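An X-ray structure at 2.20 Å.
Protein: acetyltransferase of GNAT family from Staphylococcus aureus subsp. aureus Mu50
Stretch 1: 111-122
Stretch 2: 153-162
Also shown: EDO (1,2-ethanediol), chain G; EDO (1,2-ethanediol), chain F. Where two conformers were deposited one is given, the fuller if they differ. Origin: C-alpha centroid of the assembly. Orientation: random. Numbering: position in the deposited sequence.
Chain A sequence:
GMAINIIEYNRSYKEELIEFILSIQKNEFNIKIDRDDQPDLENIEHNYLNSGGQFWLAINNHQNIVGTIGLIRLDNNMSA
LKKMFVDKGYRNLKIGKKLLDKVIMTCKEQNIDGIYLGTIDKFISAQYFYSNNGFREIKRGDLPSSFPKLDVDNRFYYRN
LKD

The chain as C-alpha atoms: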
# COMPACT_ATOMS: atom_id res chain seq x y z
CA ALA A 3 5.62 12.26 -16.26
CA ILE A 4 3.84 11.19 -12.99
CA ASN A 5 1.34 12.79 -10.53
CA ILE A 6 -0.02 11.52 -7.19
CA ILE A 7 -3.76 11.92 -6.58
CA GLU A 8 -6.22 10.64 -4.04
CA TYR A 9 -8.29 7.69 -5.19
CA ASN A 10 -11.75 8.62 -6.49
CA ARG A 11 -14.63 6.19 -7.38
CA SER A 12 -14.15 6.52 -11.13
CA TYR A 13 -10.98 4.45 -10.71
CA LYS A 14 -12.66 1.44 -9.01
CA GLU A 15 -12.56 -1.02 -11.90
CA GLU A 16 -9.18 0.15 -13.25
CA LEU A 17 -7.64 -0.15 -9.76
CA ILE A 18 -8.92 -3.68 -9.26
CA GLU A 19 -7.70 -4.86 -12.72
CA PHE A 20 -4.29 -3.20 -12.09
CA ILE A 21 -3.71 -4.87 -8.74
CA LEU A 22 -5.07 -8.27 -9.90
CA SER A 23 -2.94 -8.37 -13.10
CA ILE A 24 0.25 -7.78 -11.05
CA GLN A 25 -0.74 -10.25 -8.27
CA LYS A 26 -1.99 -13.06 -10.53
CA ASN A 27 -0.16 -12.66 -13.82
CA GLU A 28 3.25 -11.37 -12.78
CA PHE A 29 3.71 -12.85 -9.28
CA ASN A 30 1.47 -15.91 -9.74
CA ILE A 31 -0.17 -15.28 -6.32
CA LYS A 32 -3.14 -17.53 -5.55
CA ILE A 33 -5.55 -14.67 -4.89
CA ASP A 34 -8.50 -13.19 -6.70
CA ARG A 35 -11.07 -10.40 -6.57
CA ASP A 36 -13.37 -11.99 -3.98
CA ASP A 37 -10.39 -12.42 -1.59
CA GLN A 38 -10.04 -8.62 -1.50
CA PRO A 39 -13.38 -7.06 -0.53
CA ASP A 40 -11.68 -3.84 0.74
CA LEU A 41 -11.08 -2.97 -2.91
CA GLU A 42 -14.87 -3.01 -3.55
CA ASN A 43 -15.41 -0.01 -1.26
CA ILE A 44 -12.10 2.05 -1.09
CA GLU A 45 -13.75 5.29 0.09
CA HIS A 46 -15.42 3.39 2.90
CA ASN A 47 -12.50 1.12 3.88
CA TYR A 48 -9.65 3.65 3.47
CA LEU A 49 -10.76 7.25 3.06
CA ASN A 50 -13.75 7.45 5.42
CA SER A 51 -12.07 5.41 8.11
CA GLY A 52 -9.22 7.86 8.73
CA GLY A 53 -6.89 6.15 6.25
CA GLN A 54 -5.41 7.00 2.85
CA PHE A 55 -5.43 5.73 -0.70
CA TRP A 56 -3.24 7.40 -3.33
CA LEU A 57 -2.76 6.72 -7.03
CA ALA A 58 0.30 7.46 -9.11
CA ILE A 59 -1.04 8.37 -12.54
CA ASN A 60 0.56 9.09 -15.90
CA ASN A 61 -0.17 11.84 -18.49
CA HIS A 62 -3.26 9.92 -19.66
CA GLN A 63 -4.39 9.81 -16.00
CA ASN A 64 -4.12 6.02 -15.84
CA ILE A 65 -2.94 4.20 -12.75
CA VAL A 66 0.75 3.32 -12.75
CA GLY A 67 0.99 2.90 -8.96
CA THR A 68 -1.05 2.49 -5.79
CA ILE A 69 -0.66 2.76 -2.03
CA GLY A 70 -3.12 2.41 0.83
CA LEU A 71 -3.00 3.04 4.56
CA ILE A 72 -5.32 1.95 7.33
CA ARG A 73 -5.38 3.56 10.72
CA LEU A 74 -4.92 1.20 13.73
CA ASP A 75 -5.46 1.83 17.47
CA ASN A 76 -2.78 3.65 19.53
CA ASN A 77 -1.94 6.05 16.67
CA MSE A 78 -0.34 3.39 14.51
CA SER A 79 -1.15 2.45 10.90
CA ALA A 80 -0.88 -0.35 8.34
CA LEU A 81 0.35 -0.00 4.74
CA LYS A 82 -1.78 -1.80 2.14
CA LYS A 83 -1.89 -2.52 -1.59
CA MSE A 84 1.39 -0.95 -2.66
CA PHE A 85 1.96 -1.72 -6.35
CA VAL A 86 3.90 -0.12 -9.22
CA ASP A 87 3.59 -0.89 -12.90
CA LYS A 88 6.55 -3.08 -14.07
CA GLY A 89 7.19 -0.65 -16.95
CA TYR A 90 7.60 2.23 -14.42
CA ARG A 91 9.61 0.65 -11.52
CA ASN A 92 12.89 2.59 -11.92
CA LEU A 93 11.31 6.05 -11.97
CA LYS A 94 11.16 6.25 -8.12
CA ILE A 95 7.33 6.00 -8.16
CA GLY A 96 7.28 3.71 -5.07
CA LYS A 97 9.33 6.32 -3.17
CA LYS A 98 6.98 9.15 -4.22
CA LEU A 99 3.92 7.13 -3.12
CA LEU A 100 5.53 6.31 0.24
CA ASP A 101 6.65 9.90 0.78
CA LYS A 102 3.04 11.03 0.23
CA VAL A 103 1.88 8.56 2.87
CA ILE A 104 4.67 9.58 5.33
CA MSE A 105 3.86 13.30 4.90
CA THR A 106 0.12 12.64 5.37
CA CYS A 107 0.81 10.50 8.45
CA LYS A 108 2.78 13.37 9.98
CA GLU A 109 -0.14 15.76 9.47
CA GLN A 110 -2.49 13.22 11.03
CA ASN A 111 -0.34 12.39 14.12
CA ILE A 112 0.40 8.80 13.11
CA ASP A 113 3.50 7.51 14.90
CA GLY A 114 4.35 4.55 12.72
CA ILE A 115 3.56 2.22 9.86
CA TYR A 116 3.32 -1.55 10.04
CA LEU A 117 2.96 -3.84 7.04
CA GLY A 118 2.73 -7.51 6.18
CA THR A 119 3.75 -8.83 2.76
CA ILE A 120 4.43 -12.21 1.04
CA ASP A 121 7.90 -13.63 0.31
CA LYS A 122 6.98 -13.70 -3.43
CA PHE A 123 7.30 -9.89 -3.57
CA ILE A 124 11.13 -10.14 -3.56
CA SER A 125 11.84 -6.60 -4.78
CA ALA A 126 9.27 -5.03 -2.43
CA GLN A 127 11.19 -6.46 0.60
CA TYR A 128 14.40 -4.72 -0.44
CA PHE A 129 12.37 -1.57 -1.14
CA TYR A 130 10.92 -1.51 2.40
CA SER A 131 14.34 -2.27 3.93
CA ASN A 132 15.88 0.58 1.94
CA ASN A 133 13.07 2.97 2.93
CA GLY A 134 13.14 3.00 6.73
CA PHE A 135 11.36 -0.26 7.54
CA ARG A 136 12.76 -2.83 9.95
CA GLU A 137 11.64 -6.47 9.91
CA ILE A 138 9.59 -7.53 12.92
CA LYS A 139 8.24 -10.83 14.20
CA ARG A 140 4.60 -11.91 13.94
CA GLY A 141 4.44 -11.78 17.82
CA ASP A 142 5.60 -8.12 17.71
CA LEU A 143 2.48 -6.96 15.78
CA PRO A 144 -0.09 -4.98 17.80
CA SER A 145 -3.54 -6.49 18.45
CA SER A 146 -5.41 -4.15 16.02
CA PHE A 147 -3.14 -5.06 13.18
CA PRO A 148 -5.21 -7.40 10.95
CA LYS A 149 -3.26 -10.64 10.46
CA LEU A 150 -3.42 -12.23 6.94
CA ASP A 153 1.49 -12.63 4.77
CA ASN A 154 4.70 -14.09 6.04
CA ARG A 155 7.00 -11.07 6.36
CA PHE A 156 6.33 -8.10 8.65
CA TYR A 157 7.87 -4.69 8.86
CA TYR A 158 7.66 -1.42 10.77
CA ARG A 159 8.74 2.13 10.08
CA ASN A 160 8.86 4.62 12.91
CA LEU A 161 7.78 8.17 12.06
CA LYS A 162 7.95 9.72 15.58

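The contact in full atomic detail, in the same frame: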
# COMPACT_ATOMS: atom_id res chain seq x y z
N ASN A 111 -0.88 12.91 12.84
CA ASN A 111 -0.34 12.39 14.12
C ASN A 111 -0.24 10.87 14.23
O ASN A 111 -0.54 10.28 15.28
CB ASN A 111 -1.15 12.99 15.28
CG ASN A 111 -1.03 14.50 15.33
OD1 ASN A 111 0.07 15.04 15.47
ND2 ASN A 111 -2.17 15.20 15.19
N ILE A 112 0.17 10.24 13.14
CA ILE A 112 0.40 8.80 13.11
C ILE A 112 1.88 8.60 13.40
O ILE A 112 2.74 9.20 12.76
CB ILE A 112 -0.04 8.16 11.78
CG1 ILE A 112 -1.57 8.21 11.68
CG2 ILE A 112 0.46 6.72 11.66
CD1 ILE A 112 -2.10 7.83 10.32
N ASP A 113 2.16 7.77 14.40
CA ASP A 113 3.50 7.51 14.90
C ASP A 113 4.30 6.47 14.14
O ASP A 113 5.54 6.45 14.23
CB ASP A 113 3.39 7.07 16.36
CG ASP A 113 2.98 8.22 17.26
OD1 ASP A 113 3.36 9.35 16.93
OD2 ASP A 113 2.30 7.99 18.28
N GLY A 114 3.63 5.63 13.37
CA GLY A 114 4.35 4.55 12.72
C GLY A 114 3.49 3.81 11.75
O GLY A 114 2.30 3.95 11.79
N ILE A 115 4.15 2.97 10.94
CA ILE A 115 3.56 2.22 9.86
C ILE A 115 4.04 0.79 9.90
O ILE A 115 5.25 0.52 9.78
CB ILE A 115 3.97 2.82 8.45
CG1 ILE A 115 3.66 4.33 8.38
CG2 ILE A 115 3.28 2.05 7.31
CD1 ILE A 115 4.10 5.00 7.08
N TYR A 116 3.08 -0.12 10.09
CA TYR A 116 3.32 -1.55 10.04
C TYR A 116 2.91 -2.04 8.66
O TYR A 116 2.10 -1.42 8.00
CB TYR A 116 2.47 -2.28 11.09
CG TYR A 116 2.94 -2.12 12.51
CD1 TYR A 116 3.85 -3.01 13.04
CD2 TYR A 116 2.45 -1.12 13.34
CE1 TYR A 116 4.29 -2.90 14.33
CE2 TYR A 116 2.90 -1.00 14.66
CZ TYR A 116 3.81 -1.91 15.14
OH TYR A 116 4.29 -1.86 16.42
N LEU A 117 3.45 -3.17 8.24
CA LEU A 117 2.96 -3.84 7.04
C LEU A 117 3.29 -5.31 7.11
O LEU A 117 4.23 -5.72 7.78
CB LEU A 117 3.53 -3.21 5.75
CG LEU A 117 5.00 -3.36 5.38
CD1 LEU A 117 5.24 -4.62 4.59
CD2 LEU A 117 5.49 -2.16 4.63
N GLY A 118 2.47 -6.10 6.43
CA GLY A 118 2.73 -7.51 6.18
C GLY A 118 2.79 -7.66 4.66
O GLY A 118 2.09 -6.96 3.93
N THR A 119 3.63 -8.57 4.18
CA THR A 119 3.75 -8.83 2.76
C THR A 119 4.12 -10.31 2.57
O THR A 119 4.40 -11.02 3.52
CB THR A 119 4.72 -7.82 2.08
OG1 THR A 119 4.64 -7.96 0.66
CG2 THR A 119 6.16 -8.00 2.57
N ILE A 120 4.16 -10.79 1.33
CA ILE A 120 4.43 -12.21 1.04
C ILE A 120 5.87 -12.34 0.55
O ILE A 120 6.41 -11.36 0.02
CB ILE A 120 3.47 -12.76 -0.04
CG1 ILE A 120 2.01 -12.39 0.28
CG2 ILE A 120 3.60 -14.26 -0.16
CD1 ILE A 120 1.41 -13.18 1.46
N ASP A 121 6.50 -13.51 0.69
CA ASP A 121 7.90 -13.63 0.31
C ASP A 121 8.07 -13.51 -1.21
O ASP A 121 9.17 -13.21 -1.68
CB ASP A 121 8.52 -14.93 0.84
CG ASP A 121 9.93 -14.73 1.36
OD1 ASP A 121 10.40 -13.57 1.32
OD2 ASP A 121 10.56 -15.71 1.83
N LYS A 122 6.98 -13.73 -1.95
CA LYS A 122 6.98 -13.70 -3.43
C LYS A 122 7.28 -12.30 -3.98
O LYS A 122 7.80 -12.16 -5.08
CB LYS A 122 5.62 -14.18 -4.00
CG LYS A 122 5.31 -15.68 -3.83
N ASP A 153 0.25 -13.32 4.42
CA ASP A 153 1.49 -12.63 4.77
C ASP A 153 2.41 -13.50 5.59
O ASP A 153 1.99 -14.23 6.49
CB ASP A 153 1.20 -11.40 5.59
CG ASP A 153 0.53 -10.35 4.81
OD1 ASP A 153 0.75 -10.35 3.58
OD2 ASP A 153 -0.19 -9.51 5.41
N ASN A 154 3.69 -13.38 5.29
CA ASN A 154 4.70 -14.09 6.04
C ASN A 154 5.90 -13.23 6.39
O ASN A 154 6.85 -13.74 7.01
CB ASN A 154 5.12 -15.35 5.27
CG ASN A 154 5.32 -15.09 3.77
OD1 ASN A 154 6.19 -14.33 3.38
ND2 ASN A 154 4.52 -15.77 2.93
N ARG A 155 5.91 -11.97 5.99
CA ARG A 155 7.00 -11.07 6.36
C ARG A 155 6.38 -9.79 6.86
O ARG A 155 5.44 -9.25 6.23
CB ARG A 155 7.96 -10.79 5.18
CG ARG A 155 8.55 -12.02 4.45
CD ARG A 155 9.77 -12.60 5.09
NE ARG A 155 10.89 -11.67 5.09
CZ ARG A 155 11.91 -11.63 4.23
NH1 ARG A 155 11.99 -12.46 3.19
NH2 ARG A 155 12.86 -10.73 4.40
N PHE A 156 6.90 -9.28 7.98
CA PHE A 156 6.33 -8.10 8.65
C PHE A 156 7.37 -7.04 8.87
O PHE A 156 8.51 -7.35 9.15
CB PHE A 156 5.66 -8.50 9.98
CG PHE A 156 4.61 -9.54 9.80
CD1 PHE A 156 3.33 -9.17 9.36
CD2 PHE A 156 4.91 -10.87 9.98
CE1 PHE A 156 2.36 -10.15 9.13
CE2 PHE A 156 3.97 -11.85 9.72
CZ PHE A 156 2.69 -11.48 9.33
N TYR A 157 6.96 -5.80 8.76
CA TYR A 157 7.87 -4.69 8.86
C TYR A 157 7.23 -3.51 9.59
O TYR A 157 6.01 -3.42 9.71
CB TYR A 157 8.32 -4.24 7.46
CG TYR A 157 9.10 -5.24 6.66
CD1 TYR A 157 8.45 -6.21 5.90
CD2 TYR A 157 10.48 -5.21 6.63
CE1 TYR A 157 9.17 -7.14 5.14
CE2 TYR A 157 11.21 -6.13 5.85
CZ TYR A 157 10.54 -7.09 5.12
OH TYR A 157 11.22 -8.01 4.37
N TYR A 158 8.08 -2.61 10.07
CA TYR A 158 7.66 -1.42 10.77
C TYR A 158 8.62 -0.26 10.47
O TYR A 158 9.83 -0.41 10.42
CB TYR A 158 7.56 -1.64 12.30
CG TYR A 158 7.23 -0.36 13.07
CD1 TYR A 158 5.93 0.09 13.20
CD2 TYR A 158 8.25 0.39 13.67
CE1 TYR A 158 5.65 1.28 13.90
CE2 TYR A 158 7.99 1.56 14.35
CZ TYR A 158 6.67 2.01 14.46
OH TYR A 158 6.41 3.16 15.17
N ARG A 159 8.02 0.90 10.23
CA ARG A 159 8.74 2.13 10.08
C ARG A 159 8.22 3.12 11.09
O ARG A 159 7.04 3.43 11.11
CB ARG A 159 8.55 2.73 8.68
CG ARG A 159 9.22 4.09 8.56
CD ARG A 159 9.44 4.51 7.12
NE ARG A 159 10.03 5.84 7.06
CZ ARG A 159 10.27 6.52 5.94
NH1 ARG A 159 9.95 6.03 4.76
NH2 ARG A 159 10.78 7.73 6.02
N ASN A 160 9.13 3.61 11.92
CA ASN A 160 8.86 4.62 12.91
C ASN A 160 8.89 6.01 12.30
O ASN A 160 9.84 6.36 11.58
CB ASN A 160 9.91 4.60 14.01
CG ASN A 160 9.43 5.30 15.27
OD1 ASN A 160 8.43 4.88 15.88
ND2 ASN A 160 10.17 6.34 15.70
N LEU A 161 7.86 6.80 12.58
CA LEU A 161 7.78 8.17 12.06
C LEU A 161 8.14 9.17 13.15
O LEU A 161 8.84 10.12 12.88
CB LEU A 161 6.38 8.46 11.52
CG LEU A 161 5.89 7.48 10.47
CD1 LEU A 161 4.45 7.85 10.06
CD2 LEU A 161 6.86 7.42 9.28
N LYS A 162 7.64 8.92 14.37
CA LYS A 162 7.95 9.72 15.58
C LYS A 162 9.43 9.60 16.02
O LYS A 162 10.19 10.56 15.98
CB LYS A 162 7.03 9.29 16.75
CG LYS A 162 7.02 7.76 16.98
CD LYS A 162 6.92 7.35 18.43
CE LYS A 162 6.62 5.85 18.56
NZ LYS A 162 6.89 5.39 19.99
C1 EDO G . 1.98 -3.89 2.31
O1 EDO G . 1.26 -5.07 1.97
C2 EDO G . 1.79 -2.82 1.25
O2 EDO G . 1.50 -3.49 0.04
C1 EDO F . 2.94 -5.73 -2.60
O1 EDO F . 1.89 -4.93 -2.05
C2 EDO F . 4.27 -5.43 -1.93
O2 EDO F . 4.26 -5.87 -0.56

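Strands 114-119 and 155-160 run antiparallel, their axes 4.7 Å apart at closest approach, and the contact buries 981 Å². Backbone hydrogen bonds carry the pairing: I115 N to R159 O (2.9 Å) and R159 N to I115 O (2.8 Å), then matching pairs joining L117 with Y157 and T119 with R155. At each end one carbonyl accepts twice: D113 O from L161 N (2.9 Å) and K162 N (3.2 Å), T119 O from R155 N and N154 N (both 3.0 Å).

Side chains then divide between the two faces of the sheet. On one, Y116 and Y158 meet across a non-hydrogen-bonded pair, where the CA atoms are only 4.4 Å apart. Y116 adopts m and Y158 t, and the edge of Y158 is presented to the face of Y116, with Y158 CD1 3.5 Å from Y116 CZ. The t rotamer also lays the Y158 ring beside G114, whose CA lies 3.5 Å from Y158 OH; a CB there would clash with that hydroxyl, which donates to N160 OD1 (2.7 Å). G118 makes similar room: its CA is 3.6 Å from F156 CD1, and a CB would strike both the F156 ring and the D153 carboxylate.

The other face carries I115, L117, T119, R155, Y157 and R159. L117, with both chi angles p, brings CD1 to 3.8 Å from Y157 CD1, while T119 CG2 lies 4.1 Å from Y157 CE1. T119 chi1 is t, and OG1 makes a very short 2.4 Å hydrogen bond to O2 of the chain F ethanediol. L161, in the common m,t rotamer, places CD1 4.0 Å from I115 CG1, extending the apolar contact beyond the strand. R155 folds through three m angles, bringing NH1 2.7 Å from D121 OD1 in a salt bridge whose hydrogen bond is weak.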